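Local coordinates for Obg-like ATPase 1 (Schizosaccharomyces pombe, PDB 1NI3), which hydrolyses ATP, and GTP less efficiently, and negatively regulates the G2/M transition of the cell cycle, at residues A[191-194]-A[195-199]. Sequence-based numbering, arbitrary orientation.
Sequences KVYQ and YLTET
Tyr193 and Thr197, one turn apart on helix 179-199, the second arm of the antiparallel coiled coil that projects from the nucleotide-binding domain in the YchF family, illustrate how a threonine in an alpha-helix divides its two branches between backbone and neighbour. Its methyl, CG2, sits over one face of the Tyr193 ring in a CH-pi contact, 4.0 Å from the centroid and displaced toward the CE2–CZ side. With CG anti to the backbone N (chi1 -170°), the Tyr193 side chain lies beside its own carbonyl carbon, on the side of the helix where Thr197 follows. The other branch turns inward: with chi1 at 47°, OG1 lies between the backbone N and the carbonyl carbon of Thr197 and donates a hydrogen bond to Tyr193 O at 2.6 Å. That carbonyl also accepts the helical bond from Thr197 N, so two donors of one residue grip it, the amide almost in line with C=O and the hydroxyl well above the carbonyl plane.

On the buried side, Val192 and Leu196 lie alongside each other and point the same way, CG1 of the valine 4.0 Å from CD1 of the leucine. Tyr193 and Leu196 both pack on Val159 of the partner helix 140-168. On the exposed side, the chains of Gln194 and Glu198, each bent at chi2, set amide and carboxylate planes 23° apart, with Gln194 NE2 modelled 2.8 Å from Glu198 OE1 but poorly angled for a hydrogen bond.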
loop_
_atom_site.group_PDB
_atom_site.type_symbol
_atom_site.label_atom_id
_atom_site.label_comp_id
_atom_site.label_asym_id
_atom_site.label_seq_id
_atom_site.Cartn_x
_atom_site.Cartn_y
_atom_site.Cartn_z
ATOM N N LYS A 191 -17.998 18.342 9.672
ATOM C CA LYS A 191 -16.947 18.841 8.790
ATOM C C LYS A 191 -16.557 17.764 7.785
ATOM O O LYS A 191 -16.333 18.057 6.615
ATOM C CB LYS A 191 -15.707 19.244 9.600
ATOM C CG LYS A 191 -15.831 20.547 10.381
ATOM C CD LYS A 191 -14.555 20.831 11.191
ATOM C CE LYS A 191 -13.306 20.877 10.312
ATOM N NZ LYS A 191 -12.060 20.947 11.126
ATOM N N VAL A 192 -16.464 16.520 8.255
ATOM C CA VAL A 192 -16.111 15.391 7.391
ATOM C C VAL A 192 -17.097 15.350 6.226
ATOM O O VAL A 192 -16.701 15.133 5.077
ATOM C CB VAL A 192 -16.198 14.060 8.145
ATOM C CG1 VAL A 192 -15.982 12.912 7.190
ATOM C CG2 VAL A 192 -15.160 14.038 9.247
ATOM N N TYR A 193 -18.378 15.550 6.531
ATOM C CA TYR A 193 -19.417 15.545 5.516
ATOM C C TYR A 193 -19.194 16.769 4.646
ATOM O O TYR A 193 -19.056 16.667 3.426
ATOM C CB TYR A 193 -20.789 15.628 6.168
ATOM C CG TYR A 193 -21.916 15.390 5.193
ATOM C CD1 TYR A 193 -22.325 14.096 4.868
ATOM C CD2 TYR A 193 -22.557 16.458 4.575
ATOM C CE1 TYR A 193 -23.354 13.874 3.953
ATOM C CE2 TYR A 193 -23.581 16.256 3.659
ATOM C CZ TYR A 193 -23.976 14.963 3.350
ATOM O OH TYR A 193 -24.995 14.771 2.448
ATOM N N GLN A 194 -19.172 17.930 5.292
ATOM C CA GLN A 194 -18.929 19.205 4.623
ATOM C C GLN A 194 -17.860 19.021 3.547
ATOM O O GLN A 194 -18.057 19.400 2.398
ATOM C CB GLN A 194 -18.431 20.226 5.652
ATOM C CG GLN A 194 -19.468 21.223 6.150
ATOM C CD GLN A 194 -19.531 22.463 5.275
ATOM O OE1 GLN A 194 -18.547 23.200 5.151
ATOM N NE2 GLN A 194 -20.685 22.702 4.662
ATOM N N TYR A 195 -16.728 18.439 3.940
ATOM C CA TYR A 195 -15.605 18.215 3.030
ATOM C C TYR A 195 -16.025 17.324 1.873
ATOM O O TYR A 195 -15.972 17.730 0.716
ATOM C CB TYR A 195 -14.425 17.558 3.778
ATOM C CG TYR A 195 -13.055 17.759 3.140
ATOM C CD1 TYR A 195 -12.246 18.839 3.502
ATOM C CD2 TYR A 195 -12.575 16.880 2.157
ATOM C CE1 TYR A 195 -10.997 19.046 2.900
ATOM C CE2 TYR A 195 -11.323 17.078 1.554
ATOM C CZ TYR A 195 -10.545 18.165 1.928
ATOM O OH TYR A 195 -9.330 18.389 1.315
ATOM N N LEU A 196 -16.446 16.106 2.198
ATOM C CA LEU A 196 -16.859 15.130 1.196
ATOM C C LEU A 196 -17.857 15.686 0.194
ATOM O O LEU A 196 -17.889 15.268 -0.966
ATOM C CB LEU A 196 -17.473 13.914 1.878
ATOM C CG LEU A 196 -16.488 13.147 2.750
ATOM C CD1 LEU A 196 -17.224 12.044 3.478
ATOM C CD2 LEU A 196 -15.367 12.580 1.890
ATOM N N THR A 197 -18.664 16.638 0.635
ATOM C CA THR A 197 -19.662 17.212 -0.237
ATOM C C THR A 197 -19.307 18.583 -0.810
ATOM O O THR A 197 -19.333 18.774 -2.025
ATOM C CB THR A 197 -20.997 17.271 0.497
ATOM O OG1 THR A 197 -20.805 17.823 1.809
ATOM C CG2 THR A 197 -21.563 15.878 0.635
ATOM N N GLU A 198 -18.988 19.535 0.059
ATOM C CA GLU A 198 -18.630 20.876 -0.382
ATOM C C GLU A 198 -17.307 20.849 -1.135
ATOM O O GLU A 198 -17.269 20.946 -2.364
ATOM C CB GLU A 198 -18.496 21.813 0.819
ATOM C CG GLU A 198 -19.488 22.977 0.842
ATOM C CD GLU A 198 -20.902 22.511 1.069
ATOM O OE1 GLU A 198 -21.149 21.818 2.082
ATOM O OE2 GLU A 198 -21.780 22.858 0.251
ATOM N N THR A 199 -16.221 20.710 -0.387
ATOM C CA THR A 199 -14.889 20.681 -0.964
ATOM C C THR A 199 -14.798 19.678 -2.105
ATOM O O THR A 199 -13.999 19.853 -3.024
ATOM C CB THR A 199 -13.864 20.325 0.113
ATOM O OG1 THR A 199 -14.264 20.910 1.359
ATOM C CG2 THR A 199 -12.501 20.855 -0.261
#